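PDB 1J6U: UDP-N-acetylmuramate--L-alanine ligase from Thermotoga maritima, which joins L-alanine to UDP-N-acetylmuramate at the expense of ATP, a cytoplasmic step in making bacterial peptidoglycan. Local coordinates for residues K141-F146 and Y159-P165; Y325-D329 and S447-V451. One frame throughout, in Å; residues are numbered along the deposited sequence.

Contact 1: K141-F146 and Y159-P165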
ATOM      1  N   LYS A 141     -14.412  -9.054  14.654  1.00 40.88           N
ATOM      2  CA  LYS A 141     -15.135  -9.757  13.608  1.00 40.73           C
ATOM      3  C   LYS A 141     -14.228 -10.846  13.012  1.00 44.42           C
ATOM      4  O   LYS A 141     -14.649 -11.599  12.138  1.00 40.26           O
ATOM      5  CB  LYS A 141     -15.586  -8.794  12.521  1.00 45.82           C
ATOM      6  CG  LYS A 141     -16.555  -7.729  12.990  1.00 49.27           C
ATOM      7  CD  LYS A 141     -17.786  -8.364  13.611  1.00 61.51           C
ATOM      8  CE  LYS A 141     -19.059  -7.542  13.382  1.00 71.95           C
ATOM      9  NZ  LYS A 141     -19.585  -7.605  11.967  1.00 79.34           N
ATOM     10  N   SER A 142     -13.000 -10.941  13.531  1.00 40.21           N
ATOM     11  CA  SER A 142     -12.006 -11.926  13.097  1.00 45.71           C
ATOM     12  C   SER A 142     -11.972 -12.179  11.558  1.00 43.71           C
ATOM     13  O   SER A 142     -12.184 -13.292  11.062  1.00 35.26           O
ATOM     14  CB  SER A 142     -12.231 -13.214  13.885  1.00 35.85           C
ATOM     15  OG  SER A 142     -11.726 -14.329  13.180  1.00 64.68           O
ATOM     16  N   PRO A 143     -11.663 -11.127  10.796  1.00 36.45           N
ATOM     17  CA  PRO A 143     -11.601 -11.200   9.336  1.00 47.10           C
ATOM     18  C   PRO A 143     -10.357 -11.886   8.761  1.00 43.12           C
ATOM     19  O   PRO A 143      -9.321 -11.973   9.404  1.00 37.76           O
ATOM     20  CB  PRO A 143     -11.629  -9.727   8.929  1.00 30.73           C
ATOM     21  CG  PRO A 143     -10.720  -9.120  10.038  1.00 37.05           C
ATOM     22  CD  PRO A 143     -11.166  -9.820  11.293  1.00 32.93           C
ATOM     23  N   THR A 144     -10.498 -12.386   7.546  1.00 38.95           N
ATOM     24  CA  THR A 144      -9.375 -12.940   6.827  1.00 42.33           C
ATOM     25  C   THR A 144      -8.953 -11.681   6.074  1.00 40.84           C
ATOM     26  O   THR A 144      -9.796 -11.014   5.439  1.00 34.84           O
ATOM     27  CB  THR A 144      -9.793 -14.048   5.814  1.00 44.63           C
ATOM     28  OG1 THR A 144     -10.118 -15.244   6.531  1.00 50.92           O
ATOM     29  CG2 THR A 144      -8.646 -14.378   4.862  1.00 40.53           C
ATOM     30  N   VAL A 145      -7.668 -11.339   6.170  1.00 37.46           N
ATOM     31  CA  VAL A 145      -7.140 -10.151   5.509  1.00 36.20           C
ATOM     32  C   VAL A 145      -6.050 -10.430   4.450  1.00 33.84           C
ATOM     33  O   VAL A 145      -5.154 -11.236   4.653  1.00 33.30           O
ATOM     34  CB  VAL A 145      -6.566  -9.170   6.567  1.00 39.64           C
ATOM     35  CG1 VAL A 145      -6.150  -7.832   5.908  1.00 24.46           C
ATOM     36  CG2 VAL A 145      -7.606  -8.955   7.679  1.00 34.48           C
ATOM     37  N   PHE A 146      -6.160  -9.741   3.323  1.00 27.61           N
ATOM     38  CA  PHE A 146      -5.207  -9.835   2.239  1.00 32.81           C
ATOM     39  C   PHE A 146      -4.823  -8.388   2.013  1.00 32.78           C
ATOM     40  O   PHE A 146      -5.557  -7.625   1.382  1.00 32.30           O
ATOM     41  CB  PHE A 146      -5.843 -10.402   0.947  1.00 30.99           C
ATOM     42  CG  PHE A 146      -6.122 -11.859   1.009  1.00 44.22           C
ATOM     43  CD1 PHE A 146      -7.313 -12.334   1.551  1.00 28.76           C
ATOM     44  CD2 PHE A 146      -5.172 -12.781   0.563  1.00 33.69           C
ATOM     45  CE1 PHE A 146      -7.533 -13.718   1.641  1.00 31.79           C
ATOM     46  CE2 PHE A 146      -5.405 -14.148   0.661  1.00 36.82           C
ATOM     47  CZ  PHE A 146      -6.586 -14.613   1.202  1.00 31.81           C
ATOM     48  N   TYR A 159      -1.173 -10.453   5.561  1.00 28.83           N
ATOM     49  CA  TYR A 159      -2.176 -11.502   5.571  1.00 33.15           C
ATOM     50  C   TYR A 159      -2.493 -11.915   6.988  1.00 37.78           C
ATOM     51  O   TYR A 159      -1.645 -11.807   7.877  1.00 34.57           O
ATOM     52  CB  TYR A 159      -1.689 -12.746   4.830  1.00 27.67           C
ATOM     53  CG  TYR A 159      -2.647 -13.916   4.994  1.00 34.31           C
ATOM     54  CD1 TYR A 159      -3.795 -14.002   4.211  1.00 22.20           C
ATOM     55  CD2 TYR A 159      -2.441 -14.895   5.981  1.00 25.86           C
ATOM     56  CE1 TYR A 159      -4.716 -15.028   4.390  1.00 31.92           C
ATOM     57  CE2 TYR A 159      -3.348 -15.924   6.182  1.00 27.00           C
ATOM     58  CZ  TYR A 159      -4.492 -15.988   5.375  1.00 34.77           C
ATOM     59  OH  TYR A 159      -5.418 -17.003   5.524  1.00 39.11           O
ATOM     60  N   GLU A 160      -3.728 -12.370   7.185  1.00 38.56           N
ATOM     61  CA  GLU A 160      -4.195 -12.869   8.477  1.00 38.20           C
ATOM     62  C   GLU A 160      -5.371 -13.765   8.172  1.00 34.89           C
ATOM     63  O   GLU A 160      -6.209 -13.410   7.346  1.00 31.21           O
ATOM     64  CB  GLU A 160      -4.665 -11.742   9.405  1.00 42.52           C
ATOM     65  CG  GLU A 160      -5.040 -12.271  10.790  1.00 45.03           C
ATOM     66  CD  GLU A 160      -5.021 -11.207  11.875  1.00 54.41           C
ATOM     67  OE1 GLU A 160      -6.100 -10.711  12.264  1.00 48.14           O
ATOM     68  OE2 GLU A 160      -3.918 -10.863  12.337  1.00 53.38           O
ATOM     69  N   LYS A 161      -5.424 -14.922   8.813  1.00 30.85           N
ATOM     70  CA  LYS A 161      -6.532 -15.837   8.598  1.00 36.92           C
ATOM     71  C   LYS A 161      -7.537 -15.640   9.722  1.00 44.97           C
ATOM     72  O   LYS A 161      -7.148 -15.556  10.899  1.00 41.10           O
ATOM     73  CB  LYS A 161      -6.063 -17.292   8.644  1.00 34.70           C
ATOM     74  CG  LYS A 161      -7.220 -18.253   8.421  1.00 30.02           C
ATOM     75  CD  LYS A 161      -6.797 -19.675   8.164  1.00 43.50           C
ATOM     76  CE  LYS A 161      -7.955 -20.493   7.581  1.00 58.56           C
ATOM     77  NZ  LYS A 161      -8.422 -19.974   6.242  1.00 54.63           N
ATOM     78  N   GLY A 162      -8.816 -15.564   9.369  1.00 44.18           N
ATOM     79  CA  GLY A 162      -9.858 -15.420  10.377  1.00 36.43           C
ATOM     80  C   GLY A 162     -11.094 -16.128   9.852  1.00 49.78           C
ATOM     81  O   GLY A 162     -11.123 -16.494   8.683  1.00 61.24           O
ATOM     82  N   ASN A 163     -12.113 -16.345  10.675  1.00 49.87           N
ATOM     83  CA  ASN A 163     -13.319 -17.006  10.171  1.00 52.55           C
ATOM     84  C   ASN A 163     -14.427 -15.997   9.849  1.00 47.59           C
ATOM     85  O   ASN A 163     -15.463 -16.370   9.306  1.00 51.81           O
ATOM     86  CB  ASN A 163     -13.806 -18.046  11.175  1.00 58.83           C
ATOM     87  CG  ASN A 163     -13.991 -17.471  12.551  1.00 77.91           C
ATOM     88  OD1 ASN A 163     -13.218 -16.616  12.977  1.00 92.30           O
ATOM     89  ND2 ASN A 163     -15.013 -17.938  13.269  1.00 96.10           N
ATOM     90  N   GLY A 164     -14.183 -14.723  10.171  1.00 41.49           N
ATOM     91  CA  GLY A 164     -15.137 -13.670   9.889  1.00 31.54           C
ATOM     92  C   GLY A 164     -15.177 -13.358   8.408  1.00 40.25           C
ATOM     93  O   GLY A 164     -14.939 -14.236   7.584  1.00 37.82           O
ATOM     94  N   PRO A 165     -15.491 -12.120   8.016  1.00 37.54           N
ATOM     95  CA  PRO A 165     -15.513 -11.852   6.573  1.00 36.79           C
ATOM     96  C   PRO A 165     -14.080 -11.726   6.056  1.00 42.71           C
ATOM     97  O   PRO A 165     -13.108 -11.776   6.821  1.00 45.76           O
ATOM     98  CB  PRO A 165     -16.246 -10.519   6.483  1.00 40.31           C
ATOM     99  CG  PRO A 165     -15.704  -9.791   7.659  1.00 35.02           C
ATOM    100  CD  PRO A 165     -15.623 -10.875   8.787  1.00 27.72           C
TER
HETATM  101  O   HOH W   1      -8.607 -11.723  11.868  1.00 44.72           O
HETATM  102  O   HOH W   2     -10.061 -17.717   5.481  1.00 43.63           O
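Val145 and Glu160 form an antiparallel hydrogen-bonded pair, Val145 N giving to Glu160 O at 2.8 Å and Glu160 N to Val145 O at 3.1 Å, and Phe146 faces Tyr159 as the adjoining non-hydrogen-bonded pair. The regular pairing ends at Val145; next, Thr144 N gives to Pro165 O at 2.8 Å, and Thr144 OG1 accepts Gly162 N at 3.1 Å. A chi1 of -74° sets OG1 beside the backbone N and leaves CG2 anti to it, 4.0 Å from Tyr159 CE1. With an alanine at Thr144, Gly162 N is likely to lose its acceptor and the Tyr159 ring the methyl beside it. Gly162 and Gly164 suit places where a CB would collide with the carbonyls of Lys141 to Pro143. Ser142 OG donates to Asn163 OD1 at 2.7 Å, nearly along the C=O axis, joining the segments where strand gives way to loop. The edge of Tyr159 meets the face of Phe146, planes at 67°, Tyr159 CE1 lying 3.7 Å from Phe146 CZ. This hairpin forms one margin of the middle domain's mixed sheet: Thr144 and Phe146 bond to Val167 in strand 166-170, Val145 rests on helix 125-138, and Phe146 and Tyr159 pack on helix 23-34, Tyr159 OH bonding His31 ND1.

Contact 2: Y325-D329 and S447-V451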
ATOM      1  N   TYR A 325      14.074  11.453  13.787  1.00 28.12           N
ATOM      2  CA  TYR A 325      13.168  10.463  13.205  1.00 31.39           C
ATOM      3  C   TYR A 325      13.648   9.938  11.862  1.00 28.61           C
ATOM      4  O   TYR A 325      14.201  10.675  11.037  1.00 33.87           O
ATOM      5  CB  TYR A 325      11.766  11.077  12.956  1.00 30.73           C
ATOM      6  CG  TYR A 325      11.017  11.538  14.195  1.00 35.57           C
ATOM      7  CD1 TYR A 325      11.358  12.729  14.811  1.00 39.06           C
ATOM      8  CD2 TYR A 325       9.941  10.791  14.729  1.00 39.11           C
ATOM      9  CE1 TYR A 325      10.667  13.192  15.913  1.00 42.42           C
ATOM     10  CE2 TYR A 325       9.221  11.250  15.854  1.00 32.69           C
ATOM     11  CZ  TYR A 325       9.599  12.460  16.424  1.00 37.04           C
ATOM     12  OH  TYR A 325       8.912  13.027  17.446  1.00 37.66           O
ATOM     13  N   VAL A 326      13.413   8.665  11.624  1.00 30.17           N
ATOM     14  CA  VAL A 326      13.707   8.090  10.318  1.00 28.24           C
ATOM     15  C   VAL A 326      12.324   7.602   9.874  1.00 28.70           C
ATOM     16  O   VAL A 326      11.682   6.745  10.510  1.00 32.76           O
ATOM     17  CB  VAL A 326      14.713   6.897  10.399  1.00 43.11           C
ATOM     18  CG1 VAL A 326      14.866   6.279   9.019  1.00 25.98           C
ATOM     19  CG2 VAL A 326      16.098   7.386  10.910  1.00 28.47           C
ATOM     20  N   ILE A 327      11.865   8.152   8.772  1.00 32.47           N
ATOM     21  CA  ILE A 327      10.546   7.816   8.247  1.00 31.67           C
ATOM     22  C   ILE A 327      10.634   7.239   6.823  1.00 35.86           C
ATOM     23  O   ILE A 327      11.414   7.727   5.989  1.00 38.23           O
ATOM     24  CB  ILE A 327       9.641   9.106   8.257  1.00 29.77           C
ATOM     25  CG1 ILE A 327       9.402   9.547   9.703  1.00 28.73           C
ATOM     26  CG2 ILE A 327       8.264   8.828   7.624  1.00 29.53           C
ATOM     27  CD1 ILE A 327       8.500  10.787   9.834  1.00 40.99           C
ATOM     28  N   ASP A 328       9.836   6.198   6.565  1.00 35.83           N
ATOM     29  CA  ASP A 328       9.751   5.543   5.251  1.00 36.60           C
ATOM     30  C   ASP A 328       8.488   5.876   4.467  1.00 37.74           C
ATOM     31  O   ASP A 328       7.379   5.823   4.993  1.00 39.10           O
ATOM     32  CB  ASP A 328       9.796   4.029   5.410  1.00 41.27           C
ATOM     33  CG  ASP A 328      11.112   3.550   5.952  1.00 40.81           C
ATOM     34  OD1 ASP A 328      12.127   3.924   5.352  1.00 41.91           O
ATOM     35  OD2 ASP A 328      11.148   2.806   6.955  1.00 40.21           O
ATOM     36  N   ASP A 329       8.649   6.214   3.205  1.00 36.73           N
ATOM     37  CA  ASP A 329       7.498   6.488   2.383  1.00 38.96           C
ATOM     38  C   ASP A 329       7.734   6.103   0.936  1.00 47.65           C
ATOM     39  O   ASP A 329       8.747   6.452   0.355  1.00 48.65           O
ATOM     40  CB  ASP A 329       7.080   7.947   2.440  1.00 44.90           C
ATOM     41  CG  ASP A 329       5.664   8.144   1.928  1.00 39.24           C
ATOM     42  OD1 ASP A 329       5.480   8.487   0.732  1.00 41.68           O
ATOM     43  OD2 ASP A 329       4.730   7.911   2.730  1.00 54.42           O
ATOM     44  N   SER A 447      17.508   2.994   4.380  1.00 42.06           N
ATOM     45  CA  SER A 447      16.793   3.456   5.550  1.00 38.30           C
ATOM     46  C   SER A 447      17.123   2.575   6.766  1.00 35.72           C
ATOM     47  O   SER A 447      17.475   3.093   7.853  1.00 32.87           O
ATOM     48  CB  SER A 447      15.300   3.439   5.242  1.00 41.54           C
ATOM     49  OG  SER A 447      14.556   3.648   6.414  1.00 47.98           O
ATOM     50  N   ARG A 448      17.033   1.254   6.590  1.00 30.46           N
ATOM     51  CA  ARG A 448      17.324   0.335   7.686  1.00 41.82           C
ATOM     52  C   ARG A 448      18.786   0.429   8.024  1.00 41.67           C
ATOM     53  O   ARG A 448      19.166   0.450   9.198  1.00 42.73           O
ATOM     54  CB  ARG A 448      16.990  -1.125   7.336  1.00 44.18           C
ATOM     55  CG  ARG A 448      15.476  -1.410   7.140  1.00 92.60           C
ATOM     56  CD  ARG A 448      15.221  -2.738   6.381  1.00108.67           C
ATOM     57  NE  ARG A 448      13.811  -2.980   6.038  1.00113.19           N
ATOM     58  CZ  ARG A 448      13.396  -3.945   5.210  1.00115.35           C
ATOM     59  NH1 ARG A 448      14.281  -4.756   4.632  1.00111.31           N
ATOM     60  NH2 ARG A 448      12.097  -4.108   4.959  1.00100.69           N
ATOM     61  N   ARG A 449      19.622   0.506   6.999  1.00 36.69           N
ATOM     62  CA  ARG A 449      21.032   0.582   7.296  1.00 44.79           C
ATOM     63  C   ARG A 449      21.343   1.871   8.037  1.00 39.54           C
ATOM     64  O   ARG A 449      22.123   1.837   8.983  1.00 33.71           O
ATOM     65  CB  ARG A 449      21.859   0.389   6.032  1.00 45.50           C
ATOM     66  CG  ARG A 449      21.889  -1.080   5.640  1.00 49.01           C
ATOM     67  CD  ARG A 449      22.968  -1.363   4.633  1.00 72.26           C
ATOM     68  NE  ARG A 449      22.693  -0.739   3.340  1.00 78.46           N
ATOM     69  CZ  ARG A 449      22.038  -1.329   2.347  1.00 67.71           C
ATOM     70  NH1 ARG A 449      21.588  -2.572   2.494  1.00 45.82           N
ATOM     71  NH2 ARG A 449      21.833  -0.667   1.213  1.00 73.51           N
ATOM     72  N   PHE A 450      20.679   2.974   7.668  1.00 33.48           N
ATOM     73  CA  PHE A 450      20.863   4.263   8.349  1.00 30.21           C
ATOM     74  C   PHE A 450      20.466   4.147   9.822  1.00 38.72           C
ATOM     75  O   PHE A 450      21.113   4.707  10.714  1.00 41.99           O
ATOM     76  CB  PHE A 450      20.000   5.334   7.705  1.00 24.27           C
ATOM     77  CG  PHE A 450      20.128   6.687   8.356  1.00 46.81           C
ATOM     78  CD1 PHE A 450      21.362   7.335   8.399  1.00 39.30           C
ATOM     79  CD2 PHE A 450      19.004   7.325   8.931  1.00 32.02           C
ATOM     80  CE1 PHE A 450      21.493   8.614   9.010  1.00 45.78           C
ATOM     81  CE2 PHE A 450      19.115   8.589   9.533  1.00 37.72           C
ATOM     82  CZ  PHE A 450      20.364   9.241   9.575  1.00 42.00           C
ATOM     83  N   VAL A 451      19.406   3.401  10.087  1.00 37.96           N
ATOM     84  CA  VAL A 451      18.973   3.277  11.453  1.00 38.28           C
ATOM     85  C   VAL A 451      20.030   2.491  12.185  1.00 39.88           C
ATOM     86  O   VAL A 451      20.488   2.897  13.264  1.00 36.50           O
ATOM     87  CB  VAL A 451      17.570   2.606  11.546  1.00 36.16           C
ATOM     88  CG1 VAL A 451      17.258   2.221  12.993  1.00 36.33           C
ATOM     89  CG2 VAL A 451      16.511   3.571  11.047  1.00 37.76           C
TER
HETATM   90  O   HOH W   3      13.694   1.385   7.658  1.00 42.57           O
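Val326 projects from its strand toward helix 443-457 and touches both Phe450 and Val451, the close-packed part of this contact. Its two methyls divide the work. CG1, held anti to the backbone N (chi1 175°), meets Val451 CG2 at 3.8 Å, while CG2 comes up to the edge of the Phe450 ring, 3.5 Å from CD2 and near the ring plane. A branched, apolar residue fits here because each methyl has its own partner on the helix. Phe450 also packs against Phe435 and Phe437, so its ring bridges strand 324-329 and the neighbouring strand 433-438.

The strand and helix segments run almost antiparallel, at 169°, with axes 9.4 Å apart, the layering of an alpha/beta domain in which a helix covers one face of a largely parallel sheet. This is the C-terminal domain of the Mur ligase, and the helix is the last in the modelled chain.

Two residues along the strand, the packing gives way to a polar patch that takes in a water. Ser447 OG donates to Asp328 OD1 at 2.7 Å, reaching the syn lone pair, the side facing OD2. The water completes the ring, giving one hydrogen to Ser447 OG and the other to Asp328 OD2, the latter at 3.0 Å. Serine suits the spot: its short hydroxyl can donate to the carboxylate while accepting from the water, and both carboxylate oxygens thereby gain a partner.

Contact 1 closes well before contact 2 opens, so the two follow in series along the chain. They belong to different domains and share no sheet: contact 1 includes the outermost strand 159-160 and its neighbour 144-146 in the middle domain, whereas contact 2 joins strand 324-329 of the C-terminal sheet to helix 443-457. Their centres lie about 30 Å apart and their nearest atoms about 15 Å. Contact 1 is local, with 12 residues between its segments; contact 2 spans 117 and brings the end of the chain back onto its domain. Each thus pairs segments of one domain of the three-domain Mur ligase, and only contact 1 lies near the predicted ATP-binding loop, the side chain of Val145 about 9 Å from that of Thr126.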